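Local coordinates for protein CELL division inhibitor (Pyrococcus furiosus, PDB 1G3Q) that probably binds and hydrolyses ATP as a MinD-type P-loop ATPase linked to cell division, and is found here with ADP and magnesium bound, at residues A[17-22]-A[138-143]; A[35-40]-A[103-108]; A[97-102]-A[123-128]; A[195-198]-A[202-205]. All coordinates share one frame; numbering follows the deposited sequence.

How the contacts relate
All four contacts belong to one layered alpha-beta-alpha fold, and contacts 1, 2 and 4 all reach its mainly parallel sheet. Along the chain, contacts 2 and 3 both fall between the two segments of contact 1, and contact 4 follows afterwards. Contacts 2 and 3, with centres about 12 Å apart, interleave: their segments alternate as 35-40, 97-102, 103-108 and 123-128, and helix 101-106 runs from 97-102 straight into 103-108. Contacts 1 and 4, centres about 10 Å apart, share the ADP and meet where Thr18 CG2 packs against Ile203 CG2 at 3.5 Å, joining the phosphate and adenine ends of the pocket. Contact 3 lies about 28 Å, centre to centre, from contact 4.

Contact 1. Residues A[17-22]-A[138-143]; sequences TTVTAN and LLVTNP. With MG (magnesium ion), chain B; ADP (adenosine-5'-diphosphate), chain C.
Val19 meets Leu138 and Val140 where the helix that follows the Walker A P-loop, itself the sequel to strand 3-8, packs on the neighbouring strand 136-141 of the central sheet. Its two branches divide the work. CG1, anti to the backbone N (chi1 171°), slants across Leu138 to reach CD2 at 4.1 Å, while CG2 meets Val140 CG2 tip to tip at 4.2 Å. A beta-branched residue suits this buried place because its two methyls, fixed by a single torsion, serve two neighbours. Ile7 of strand 3-8 fills in beside both strand residues.

The two residues just before Val19 bind the nucleotide. Thr17 N donates an almost straight bond to ADP O3B (2.8 Å, 165°), and Thr18 N donates to ADP O2A at 2.9 Å. Thr18 OG1, held beside its own backbone N (chi1 -62°), donates to that same ADP O2A at 2.8 Å; Thr17 OG1, placed likewise, binds magnesium instead. Asp118 hydrogen-bonds the Thr17 hydroxyl and probably helps to position it. Six oxygens surround the magnesium ion: four waters, ADP O3B at 2.1 Å and Thr17 OG1, also at 2.1 Å.

Contact 2. Residues A[35-40]-A[103-108]; sequences LAVDGD and EVIKSL
Ile105 and Leu108 carry helix 101-106 and the turn after it onto strand 34-38, where they meet Val37 and Leu35 in a wholly apolar, buried contact. Just before them, Val104 turns to another neighbour, packing on Val62 and Leu63 of helix 59-63.

The Ile105 side chain does not start toward the strand, but its extended outer arm (chi2 177°) carries CD1 across the gap to Val37 CG1 at 4.1 Å. The two side chains slant past one another. Isoleucine suits the place because only its longer branch has to bridge a backbone separation of 8.3 Å between the Ile105 and Val37 CA atoms. Val37, shorter and beta-branched, fits the strand well and offers its CG1 anti to the backbone N (chi1 180°).

Ser107 stands at the surface and turns back on the helix: its OG donates to Val104 O at 2.6 Å, so the hydroxyl is satisfied locally. Leu108 N then bonds to Ile105 O at 2.9 Å, and the Leu108 side chain points toward the strand. Its CD1 touches Leu35 CD2 at 3.6 Å, the two leucines crossing at about a right angle.

At the end of the strand, Asp38 OD1 accepts from Asp40 N at 3.0 Å, an Asx turn that shapes the loop holding Asp40, which is known to bind a second magnesium ion that is absent here. Strand 34-38 lies between strands 81-84 and 114-118; Ile115 of the latter packs against Val37, Ile105 and Leu108, and Leu59 of helix 59-63 also reaches Val37.

Contact 3. Residues A[97-102]-A[123-128]; sequences DPRKLP and LQLDAM
Pro98 packs against Leu125 and Asp126 where an Asx turn leading toward helix 101-106 meets the first turn of helix 125-131, at the surface of the layered fold.

The apolar part is small. Pro98 CG touches Leu125 CD2 at 3.9 Å, with the ring and the leucine crossing at about a right angle. Leucine suits the spot because its long apolar branch can reach the proline from a helix that does not aim it there; with CG anti to the backbone N (chi1 -174°), the branch extends far enough to touch.

A second kind of contact joins carbon to oxygen: Asp126 OD1 rests against both CB and CG of the Pro98 ring, 3.5 Å from each. These are van der Waals contacts. The acidic group, in the first turn of its helix, is probably favoured by the amide-rich end there, and Thr42 also touches it.

The salt bridge lies within segment 97-102. Arg99 grips Asp97 side-on, giving one nitrogen to each carboxylate oxygen: NE to OD1 on its syn side, nearly straight at 170°, and NH2 to OD2 at 2.8 Å from above the carboxylate plane. The pairing thereby restrains the rotation of both groups. Proline's fixed phi suits the turn between them. Asp97 OD1 takes a further bond, the one that closes the Asx turn, from Arg99 N at 2.9 Å.

Contact 4. Residues A[195-198]-A[202-205]; sequences AVIP and AIRE. With ADP (adenosine-5'-diphosphate), chain C.
Ile197 and Ile203 meet beside the adenine of ADP, joining the end of strand 193-198 to helix 201-209. Earlier in the strand, Ala195 lies on Leu229 of helix 221-235 and Val196 on Tyr173 of the adjacent strand.

Ile197 points toward the helix. Its chi1 of -53° sets CG1 beside the backbone N and leaves CG2 anti to it; CG2 reaches Ile203 CD1 at 3.5 Å, and the two side chains cross at about a right angle. The same methyl also lies 3.8 Å from ADP N6. Branched aliphatics suit such a place, where a flat base needs apolar surface.

Pro198 contributes its backbone: ADP N6 donates to its carbonyl O at 2.9 Å in an almost straight bond (174°), recognising the amino group of adenine. Ile203 lies over the purine, its CG2 nearest to ADP C5 at 3.7 Å and its CD1 at 3.3 Å from ADP N6. With an alanine in place of Ile203, that face of the adenine is likely to lose its packing, and Ile197 CG2 its partner. On the next residue, Arg204 bends at chi2 (61°) and gives a weak hydrogen bond from NH2 to the ribose O3', 2.8 Å away.

Strand end and helix start thus form the adenine and ribose end of the ADP pocket of this MinD-type ATPase, while the P-loop holds the phosphates.

Contact 1. Residues A[17-22]-A[138-143]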
loop_
_atom_site.group_PDB
_atom_site.type_symbol
_atom_site.label_atom_id
_atom_site.label_comp_id
_atom_site.label_asym_id
_atom_site.label_seq_id
_atom_site.Cartn_x
_atom_site.Cartn_y
_atom_site.Cartn_z
ATOM N N THR A 17 -0.841 -2.050 4.503
ATOM C CA THR A 17 0.557 -2.459 4.473
ATOM C C THR A 17 0.700 -3.842 3.852
ATOM O O THR A 17 1.622 -4.085 3.067
ATOM C CB THR A 17 1.163 -2.440 5.885
ATOM O OG1 THR A 17 1.157 -1.093 6.361
ATOM C CG2 THR A 17 2.612 -2.938 5.866
ATOM N N THR A 18 -0.228 -4.736 4.189
ATOM C CA THR A 18 -0.223 -6.097 3.663
ATOM C C THR A 18 -0.388 -6.101 2.140
ATOM O O THR A 18 0.310 -6.831 1.429
ATOM C CB THR A 18 -1.350 -6.941 4.293
ATOM O OG1 THR A 18 -1.146 -7.034 5.709
ATOM C CG2 THR A 18 -1.368 -8.342 3.701
ATOM N N VAL A 19 -1.315 -5.291 1.640
ATOM C CA VAL A 19 -1.531 -5.211 0.201
ATOM C C VAL A 19 -0.307 -4.577 -0.458
ATOM O O VAL A 19 0.173 -5.064 -1.478
ATOM C CB VAL A 19 -2.798 -4.385 -0.129
ATOM C CG1 VAL A 19 -2.886 -4.112 -1.628
ATOM C CG2 VAL A 19 -4.028 -5.151 0.321
ATOM N N THR A 20 0.209 -3.501 0.132
ATOM C CA THR A 20 1.385 -2.838 -0.426
ATOM C C THR A 20 2.547 -3.823 -0.569
ATOM O O THR A 20 3.147 -3.940 -1.637
ATOM C CB THR A 20 1.866 -1.669 0.463
ATOM O OG1 THR A 20 0.815 -0.703 0.611
ATOM C CG2 THR A 20 3.078 -0.995 -0.169
ATOM N N ALA A 21 2.866 -4.517 0.520
ATOM C CA ALA A 21 3.963 -5.481 0.533
ATOM C C ALA A 21 3.771 -6.652 -0.434
ATOM O O ALA A 21 4.667 -6.959 -1.221
ATOM C CB ALA A 21 4.177 -6.008 1.952
ATOM N N ASN A 22 2.616 -7.311 -0.378
ATOM C CA ASN A 22 2.374 -8.445 -1.267
ATOM C C ASN A 22 2.291 -8.051 -2.741
ATOM O O ASN A 22 2.827 -8.750 -3.602
ATOM C CB ASN A 22 1.105 -9.200 -0.859
ATOM C CG ASN A 22 1.323 -10.086 0.360
ATOM O OD1 ASN A 22 1.187 -9.642 1.502
ATOM N ND2 ASN A 22 1.682 -11.339 0.119
ATOM N N LEU A 138 -5.716 2.692 -5.114
ATOM C CA LEU A 138 -6.251 1.347 -4.979
ATOM C C LEU A 138 -6.907 1.323 -3.608
ATOM O O LEU A 138 -6.225 1.361 -2.585
ATOM C CB LEU A 138 -5.133 0.299 -5.042
ATOM C CG LEU A 138 -5.582 -1.155 -4.857
ATOM C CD1 LEU A 138 -6.542 -1.541 -5.975
ATOM C CD2 LEU A 138 -4.371 -2.083 -4.859
ATOM N N LEU A 139 -8.233 1.277 -3.590
ATOM C CA LEU A 139 -8.966 1.271 -2.335
ATOM C C LEU A 139 -8.896 -0.087 -1.654
ATOM O O LEU A 139 -9.094 -1.123 -2.289
ATOM C CB LEU A 139 -10.435 1.646 -2.577
ATOM C CG LEU A 139 -10.720 2.843 -3.493
ATOM C CD1 LEU A 139 -12.222 3.122 -3.497
ATOM C CD2 LEU A 139 -9.961 4.069 -3.019
ATOM N N VAL A 140 -8.600 -0.076 -0.358
ATOM C CA VAL A 140 -8.530 -1.307 0.416
ATOM C C VAL A 140 -9.611 -1.237 1.485
ATOM O O VAL A 140 -9.686 -0.267 2.238
ATOM C CB VAL A 140 -7.155 -1.475 1.100
ATOM C CG1 VAL A 140 -7.148 -2.738 1.939
ATOM C CG2 VAL A 140 -6.056 -1.535 0.048
ATOM N N THR A 141 -10.450 -2.263 1.546
ATOM C CA THR A 141 -11.537 -2.289 2.511
ATOM C C THR A 141 -11.851 -3.701 2.981
ATOM O O THR A 141 -11.426 -4.681 2.371
ATOM C CB THR A 141 -12.822 -1.703 1.897
ATOM O OG1 THR A 141 -13.862 -1.673 2.884
ATOM C CG2 THR A 141 -13.279 -2.561 0.723
ATOM N N ASN A 142 -12.595 -3.792 4.077
ATOM C CA ASN A 142 -13.010 -5.079 4.612
ATOM C C ASN A 142 -14.502 -5.206 4.312
ATOM O O ASN A 142 -15.137 -4.229 3.919
ATOM C CB ASN A 142 -12.745 -5.149 6.116
ATOM C CG ASN A 142 -11.268 -5.032 6.448
ATOM O OD1 ASN A 142 -10.412 -5.505 5.696
ATOM N ND2 ASN A 142 -10.962 -4.414 7.584
ATOM N N PRO A 143 -15.075 -6.409 4.481
ATOM C CA PRO A 143 -16.500 -6.652 4.217
ATOM C C PRO A 143 -17.506 -5.997 5.172
ATOM O O PRO A 143 -18.624 -6.490 5.318
ATOM C CB PRO A 143 -16.602 -8.180 4.250
ATOM C CG PRO A 143 -15.215 -8.634 3.889
ATOM C CD PRO A 143 -14.366 -7.682 4.685
HETATM MG MG MG B . -0.182 -0.266 7.826
HETATM P PB ADP C . -3.219 -1.641 7.895
HETATM O O1B ADP C . -3.316 -0.972 9.176
HETATM O O2B ADP C . -4.411 -1.345 7.085
HETATM O O3B ADP C . -1.848 -1.353 7.011
HETATM P PA ADP C . -2.205 -4.282 7.974
HETATM O O1A ADP C . -1.065 -4.147 8.813
HETATM O O2A ADP C . -1.882 -4.456 6.583
HETATM O O3A ADP C . -3.225 -3.170 8.137
HETATM O "O5'" ADP C . -2.920 -5.518 8.445
HETATM C "C5'" ADP C . -3.405 -5.708 9.829
HETATM C "C4'" ADP C . -3.160 -7.090 10.318
HETATM O "O4'" ADP C . -4.077 -8.045 9.712
HETATM C "C3'" ADP C . -1.802 -7.638 10.013
HETATM O "O3'" ADP C . -1.250 -8.275 11.163
HETATM C "C2'" ADP C . -1.975 -8.643 8.915
HETATM O "O2'" ADP C . -1.070 -9.745 8.929
HETATM C "C1'" ADP C . -3.357 -9.123 9.054
HETATM N N9 ADP C . -4.067 -9.322 7.760
HETATM C C8 ADP C . -4.329 -8.463 6.680
HETATM N N7 ADP C . -4.991 -8.987 5.690
HETATM C C5 ADP C . -5.202 -10.283 6.105
HETATM C C6 ADP C . -5.859 -11.389 5.496
HETATM N N6 ADP C . -6.412 -11.252 4.291
HETATM N N1 ADP C . -5.901 -12.600 6.192
HETATM C C2 ADP C . -5.325 -12.715 7.428
HETATM N N3 ADP C . -4.681 -11.715 8.077
HETATM C C4 ADP C . -4.650 -10.520 7.368
HETATM O O HOH W 1 0.416 -1.932 9.438
HETATM O O HOH W 2 -0.647 1.615 6.364
HETATM O O HOH W 3 -1.405 0.924 9.646
HETATM O O HOH W 4 1.647 0.975 8.674
#

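Contact 2. Residues A[35-40]-A[103-108]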
loop_
_atom_site.group_PDB
_atom_site.type_symbol
_atom_site.label_atom_id
_atom_site.label_comp_id
_atom_site.label_asym_id
_atom_site.label_seq_id
_atom_site.Cartn_x
_atom_site.Cartn_y
_atom_site.Cartn_z
ATOM N N LEU A 35 8.955 0.249 -6.137
ATOM C CA LEU A 35 9.417 0.990 -4.969
ATOM C C LEU A 35 8.238 1.001 -4.003
ATOM O O LEU A 35 7.186 1.577 -4.300
ATOM C CB LEU A 35 9.794 2.438 -5.299
ATOM C CG LEU A 35 10.162 3.226 -4.028
ATOM C CD1 LEU A 35 11.426 2.630 -3.400
ATOM C CD2 LEU A 35 10.373 4.699 -4.347
ATOM N N ALA A 36 8.400 0.337 -2.865
ATOM C CA ALA A 36 7.352 0.299 -1.853
ATOM C C ALA A 36 7.653 1.455 -0.903
ATOM O O ALA A 36 8.711 1.490 -0.278
ATOM C CB ALA A 36 7.387 -1.034 -1.107
ATOM N N VAL A 37 6.725 2.400 -0.807
ATOM C CA VAL A 37 6.913 3.574 0.036
ATOM C C VAL A 37 6.070 3.531 1.311
ATOM O O VAL A 37 4.861 3.320 1.257
ATOM C CB VAL A 37 6.557 4.861 -0.747
ATOM C CG1 VAL A 37 6.746 6.087 0.134
ATOM C CG2 VAL A 37 7.431 4.967 -2.000
ATOM N N ASP A 38 6.714 3.730 2.456
ATOM C CA ASP A 38 5.985 3.731 3.716
ATOM C C ASP A 38 5.540 5.151 4.034
ATOM O O ASP A 38 6.270 5.915 4.669
ATOM C CB ASP A 38 6.851 3.213 4.867
ATOM C CG ASP A 38 6.032 2.928 6.112
ATOM O OD1 ASP A 38 4.893 3.441 6.200
ATOM O OD2 ASP A 38 6.515 2.197 7.002
ATOM N N GLY A 39 4.342 5.504 3.582
ATOM C CA GLY A 39 3.820 6.833 3.839
ATOM C C GLY A 39 3.028 6.917 5.134
ATOM O O GLY A 39 2.376 7.930 5.403
ATOM N N ASP A 40 3.064 5.853 5.933
ATOM C CA ASP A 40 2.348 5.848 7.206
ATOM C C ASP A 40 3.334 6.359 8.249
ATOM O O ASP A 40 3.905 5.595 9.031
ATOM C CB ASP A 40 1.884 4.435 7.565
ATOM C CG ASP A 40 0.674 4.446 8.473
ATOM O OD1 ASP A 40 0.586 5.370 9.307
ATOM O OD2 ASP A 40 -0.182 3.537 8.361
ATOM N N GLU A 103 5.978 16.015 -3.381
ATOM C CA GLU A 103 7.148 16.395 -4.165
ATOM C C GLU A 103 8.261 15.353 -4.067
ATOM O O GLU A 103 8.925 15.052 -5.060
ATOM C CB GLU A 103 7.670 17.772 -3.730
ATOM C CG GLU A 103 8.163 17.866 -2.292
ATOM C CD GLU A 103 8.420 19.305 -1.855
ATOM O OE1 GLU A 103 7.478 20.127 -1.909
ATOM O OE2 GLU A 103 9.562 19.614 -1.456
ATOM N N VAL A 104 8.454 14.791 -2.879
ATOM C CA VAL A 104 9.495 13.785 -2.691
ATOM C C VAL A 104 9.219 12.516 -3.490
ATOM O O VAL A 104 10.076 12.039 -4.228
ATOM C CB VAL A 104 9.643 13.397 -1.206
ATOM C CG1 VAL A 104 10.627 12.240 -1.071
ATOM C CG2 VAL A 104 10.130 14.592 -0.405
ATOM N N ILE A 105 8.020 11.970 -3.342
ATOM C CA ILE A 105 7.664 10.745 -4.044
ATOM C C ILE A 105 7.665 10.908 -5.561
ATOM O O ILE A 105 8.294 10.130 -6.277
ATOM C CB ILE A 105 6.287 10.236 -3.577
ATOM C CG1 ILE A 105 6.373 9.844 -2.099
ATOM C CG2 ILE A 105 5.839 9.052 -4.434
ATOM C CD1 ILE A 105 5.059 9.394 -1.486
ATOM N N LYS A 106 6.978 11.932 -6.051
ATOM C CA LYS A 106 6.899 12.160 -7.484
ATOM C C LYS A 106 8.253 12.355 -8.166
ATOM O O LYS A 106 8.386 12.101 -9.360
ATOM C CB LYS A 106 5.965 13.341 -7.761
ATOM C CG LYS A 106 4.541 13.065 -7.279
ATOM C CD LYS A 106 3.561 14.168 -7.658
ATOM C CE LYS A 106 2.142 13.770 -7.276
ATOM N NZ LYS A 106 1.122 14.727 -7.782
ATOM N N SER A 107 9.260 12.783 -7.411
ATOM C CA SER A 107 10.590 12.984 -7.978
ATOM C C SER A 107 11.264 11.652 -8.318
ATOM O O SER A 107 12.304 11.626 -8.973
ATOM C CB SER A 107 11.480 13.749 -6.998
ATOM O OG SER A 107 11.838 12.931 -5.893
ATOM N N LEU A 108 10.670 10.550 -7.869
ATOM C CA LEU A 108 11.221 9.217 -8.114
ATOM C C LEU A 108 10.494 8.497 -9.247
ATOM O O LEU A 108 10.862 7.384 -9.624
ATOM C CB LEU A 108 11.112 8.375 -6.842
ATOM C CG LEU A 108 11.892 8.867 -5.621
ATOM C CD1 LEU A 108 11.406 8.149 -4.374
ATOM C CD2 LEU A 108 13.380 8.636 -5.844
#

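Contact 3. Residues A[97-102]-A[123-128]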
loop_
_atom_site.group_PDB
_atom_site.type_symbol
_atom_site.label_atom_id
_atom_site.label_comp_id
_atom_site.label_asym_id
_atom_site.label_seq_id
_atom_site.Cartn_x
_atom_site.Cartn_y
_atom_site.Cartn_z
ATOM N N ASP A 97 8.002 16.564 7.774
ATOM C CA ASP A 97 6.955 17.431 7.239
ATOM C C ASP A 97 6.175 16.612 6.206
ATOM O O ASP A 97 6.678 16.334 5.115
ATOM C CB ASP A 97 7.576 18.658 6.566
ATOM C CG ASP A 97 6.535 19.649 6.066
ATOM O OD1 ASP A 97 5.331 19.311 6.064
ATOM O OD2 ASP A 97 6.928 20.767 5.666
ATOM N N PRO A 98 4.938 16.214 6.536
ATOM C CA PRO A 98 4.122 15.421 5.609
ATOM C C PRO A 98 3.757 16.153 4.324
ATOM O O PRO A 98 3.497 15.528 3.297
ATOM C CB PRO A 98 2.895 15.073 6.444
ATOM C CG PRO A 98 2.758 16.267 7.335
ATOM C CD PRO A 98 4.186 16.513 7.768
ATOM N N ARG A 99 3.744 17.480 4.382
ATOM C CA ARG A 99 3.390 18.284 3.220
ATOM C C ARG A 99 4.387 18.134 2.072
ATOM O O ARG A 99 4.084 18.483 0.931
ATOM C CB ARG A 99 3.272 19.755 3.629
ATOM C CG ARG A 99 2.207 19.996 4.695
ATOM C CD ARG A 99 2.346 21.379 5.314
ATOM N NE ARG A 99 3.697 21.610 5.814
ATOM C CZ ARG A 99 4.135 22.782 6.260
ATOM N NH1 ARG A 99 3.319 23.828 6.277
ATOM N NH2 ARG A 99 5.397 22.919 6.650
ATOM N N LYS A 100 5.571 17.605 2.366
ATOM C CA LYS A 100 6.588 17.421 1.334
ATOM C C LYS A 100 6.562 16.035 0.694
ATOM O O LYS A 100 7.378 15.735 -0.178
ATOM C CB LYS A 100 7.979 17.698 1.908
ATOM C CG LYS A 100 8.228 19.173 2.180
ATOM C CD LYS A 100 9.562 19.413 2.851
ATOM C CE LYS A 100 9.817 20.910 3.001
ATOM N NZ LYS A 100 11.070 21.175 3.758
ATOM N N LEU A 101 5.624 15.198 1.123
ATOM C CA LEU A 101 5.509 13.850 0.576
ATOM C C LEU A 101 5.282 13.843 -0.939
ATOM O O LEU A 101 6.001 13.165 -1.673
ATOM C CB LEU A 101 4.384 13.083 1.283
ATOM C CG LEU A 101 4.760 12.480 2.640
ATOM C CD1 LEU A 101 3.519 11.962 3.357
ATOM C CD2 LEU A 101 5.764 11.348 2.417
ATOM N N PRO A 102 4.284 14.601 -1.429
ATOM C CA PRO A 102 4.029 14.626 -2.873
ATOM C C PRO A 102 5.246 14.962 -3.734
ATOM O O PRO A 102 5.522 14.267 -4.709
ATOM C CB PRO A 102 2.913 15.655 -3.002
ATOM C CG PRO A 102 2.129 15.426 -1.742
ATOM C CD PRO A 102 3.227 15.330 -0.702
ATOM N N LEU A 123 -8.651 10.919 6.569
ATOM C CA LEU A 123 -8.575 12.144 5.794
ATOM C C LEU A 123 -7.815 13.264 6.496
ATOM O O LEU A 123 -7.873 14.415 6.065
ATOM C CB LEU A 123 -9.991 12.614 5.455
ATOM C CG LEU A 123 -10.835 11.626 4.643
ATOM C CD1 LEU A 123 -12.288 12.063 4.664
ATOM C CD2 LEU A 123 -10.309 11.546 3.211
ATOM N N GLN A 124 -7.105 12.941 7.575
ATOM C CA GLN A 124 -6.341 13.966 8.276
ATOM C C GLN A 124 -5.079 14.302 7.478
ATOM O O GLN A 124 -4.838 13.715 6.421
ATOM C CB GLN A 124 -5.998 13.508 9.697
ATOM C CG GLN A 124 -7.230 13.352 10.591
ATOM C CD GLN A 124 -8.161 14.563 10.532
ATOM O OE1 GLN A 124 -7.746 15.694 10.780
ATOM N NE2 GLN A 124 -9.424 14.322 10.204
ATOM N N LEU A 125 -4.280 15.240 7.979
ATOM C CA LEU A 125 -3.080 15.692 7.273
ATOM C C LEU A 125 -2.132 14.623 6.735
ATOM O O LEU A 125 -1.863 14.582 5.533
ATOM C CB LEU A 125 -2.288 16.675 8.145
ATOM C CG LEU A 125 -1.089 17.343 7.460
ATOM C CD1 LEU A 125 -1.548 18.083 6.206
ATOM C CD2 LEU A 125 -0.411 18.296 8.432
ATOM N N ASP A 126 -1.605 13.774 7.613
ATOM C CA ASP A 126 -0.683 12.732 7.173
ATOM C C ASP A 126 -1.309 11.857 6.090
ATOM O O ASP A 126 -0.675 11.567 5.076
ATOM C CB ASP A 126 -0.250 11.859 8.357
ATOM C CG ASP A 126 0.742 12.558 9.267
ATOM O OD1 ASP A 126 0.997 13.766 9.065
ATOM O OD2 ASP A 126 1.268 11.898 10.190
ATOM N N ALA A 127 -2.553 11.442 6.309
ATOM C CA ALA A 127 -3.256 10.593 5.352
ATOM C C ALA A 127 -3.394 11.271 3.993
ATOM O O ALA A 127 -3.094 10.673 2.958
ATOM C CB ALA A 127 -4.635 10.223 5.891
ATOM N N MET A 128 -3.848 12.520 3.998
ATOM C CA MET A 128 -4.029 13.266 2.757
ATOM C C MET A 128 -2.712 13.503 2.028
ATOM O O MET A 128 -2.638 13.361 0.807
ATOM C CB MET A 128 -4.707 14.609 3.036
ATOM C CG MET A 128 -6.155 14.509 3.484
ATOM S SD MET A 128 -7.234 13.723 2.264
ATOM C CE MET A 128 -6.978 14.768 0.850
#

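Contact 4. Residues A[195-198]-A[202-205]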
loop_
_atom_site.group_PDB
_atom_site.type_symbol
_atom_site.label_atom_id
_atom_site.label_comp_id
_atom_site.label_asym_id
_atom_site.label_seq_id
_atom_site.Cartn_x
_atom_site.Cartn_y
_atom_site.Cartn_z
ATOM N N ALA A 195 -10.001 -7.387 -6.770
ATOM C CA ALA A 195 -9.581 -8.639 -6.163
ATOM C C ALA A 195 -10.179 -8.869 -4.793
ATOM O O ALA A 195 -10.438 -7.927 -4.040
ATOM C CB ALA A 195 -8.055 -8.685 -6.065
ATOM N N VAL A 196 -10.404 -10.140 -4.487
ATOM C CA VAL A 196 -10.926 -10.539 -3.197
ATOM C C VAL A 196 -9.778 -11.282 -2.533
ATOM O O VAL A 196 -9.323 -12.308 -3.038
ATOM C CB VAL A 196 -12.133 -11.497 -3.328
ATOM C CG1 VAL A 196 -12.617 -11.912 -1.950
ATOM C CG2 VAL A 196 -13.263 -10.819 -4.091
ATOM N N ILE A 197 -9.283 -10.740 -1.428
ATOM C CA ILE A 197 -8.199 -11.379 -0.690
ATOM C C ILE A 197 -8.875 -12.041 0.504
ATOM O O ILE A 197 -9.419 -11.368 1.380
ATOM C CB ILE A 197 -7.159 -10.355 -0.181
ATOM C CG1 ILE A 197 -6.658 -9.483 -1.337
ATOM C CG2 ILE A 197 -5.983 -11.090 0.469
ATOM C CD1 ILE A 197 -5.935 -10.249 -2.441
ATOM N N PRO A 198 -8.856 -13.375 0.552
ATOM C CA PRO A 198 -9.495 -14.073 1.666
ATOM C C PRO A 198 -8.769 -13.934 2.994
ATOM O O PRO A 198 -7.574 -13.627 3.033
ATOM C CB PRO A 198 -9.518 -15.519 1.182
ATOM C CG PRO A 198 -8.220 -15.617 0.426
ATOM C CD PRO A 198 -8.220 -14.330 -0.378
ATOM N N ALA A 202 -2.061 -17.628 6.489
ATOM C CA ALA A 202 -0.789 -17.554 5.765
ATOM C C ALA A 202 -0.322 -16.113 5.582
ATOM O O ALA A 202 0.882 -15.826 5.595
ATOM C CB ALA A 202 -0.918 -18.230 4.409
ATOM N N ILE A 203 -1.275 -15.204 5.401
ATOM C CA ILE A 203 -0.949 -13.797 5.219
ATOM C C ILE A 203 -0.369 -13.229 6.517
ATOM O O ILE A 203 0.640 -12.522 6.501
ATOM C CB ILE A 203 -2.206 -12.999 4.782
ATOM C CG1 ILE A 203 -2.547 -13.345 3.327
ATOM C CG2 ILE A 203 -1.965 -11.508 4.939
ATOM C CD1 ILE A 203 -3.832 -12.691 2.794
ATOM N N ARG A 204 -1.009 -13.552 7.637
ATOM C CA ARG A 204 -0.546 -13.097 8.947
ATOM C C ARG A 204 0.836 -13.693 9.214
ATOM O O ARG A 204 1.722 -13.027 9.754
ATOM C CB ARG A 204 -1.533 -13.541 10.037
ATOM C CG ARG A 204 -1.052 -13.346 11.478
ATOM C CD ARG A 204 -0.760 -11.885 11.817
ATOM N NE ARG A 204 -0.380 -11.718 13.222
ATOM C CZ ARG A 204 0.161 -10.615 13.730
ATOM N NH1 ARG A 204 0.472 -10.561 15.019
ATOM N NH2 ARG A 204 0.400 -9.564 12.953
ATOM N N GLU A 205 1.022 -14.949 8.824
ATOM C CA GLU A 205 2.304 -15.604 9.032
ATOM C C GLU A 205 3.395 -14.856 8.268
ATOM O O GLU A 205 4.491 -14.641 8.790
ATOM C CB GLU A 205 2.250 -17.061 8.568
ATOM C CG GLU A 205 3.433 -17.881 9.066
ATOM C CD GLU A 205 3.360 -19.348 8.677
ATOM O OE1 GLU A 205 2.250 -19.843 8.371
ATOM O OE2 GLU A 205 4.418 -20.012 8.695
HETATM P PB ADP C . -3.219 -1.641 7.895
HETATM O O1B ADP C . -3.316 -0.972 9.176
HETATM O O2B ADP C . -4.411 -1.345 7.085
HETATM O O3B ADP C . -1.848 -1.353 7.011
HETATM P PA ADP C . -2.205 -4.282 7.974
HETATM O O1A ADP C . -1.065 -4.147 8.813
HETATM O O2A ADP C . -1.882 -4.456 6.583
HETATM O O3A ADP C . -3.225 -3.170 8.137
HETATM O "O5'" ADP C . -2.920 -5.518 8.445
HETATM C "C5'" ADP C . -3.405 -5.708 9.829
HETATM C "C4'" ADP C . -3.160 -7.090 10.318
HETATM O "O4'" ADP C . -4.077 -8.045 9.712
HETATM C "C3'" ADP C . -1.802 -7.638 10.013
HETATM O "O3'" ADP C . -1.250 -8.275 11.163
HETATM C "C2'" ADP C . -1.975 -8.643 8.915
HETATM O "O2'" ADP C . -1.070 -9.745 8.929
HETATM C "C1'" ADP C . -3.357 -9.123 9.054
HETATM N N9 ADP C . -4.067 -9.322 7.760
HETATM C C8 ADP C . -4.329 -8.463 6.680
HETATM N N7 ADP C . -4.991 -8.987 5.690
HETATM C C5 ADP C . -5.202 -10.283 6.105
HETATM C C6 ADP C . -5.859 -11.389 5.496
HETATM N N6 ADP C . -6.412 -11.252 4.291
HETATM N N1 ADP C . -5.901 -12.600 6.192
HETATM C C2 ADP C . -5.325 -12.715 7.428
HETATM N N3 ADP C . -4.681 -11.715 8.077
HETATM C C4 ADP C . -4.650 -10.520 7.368
#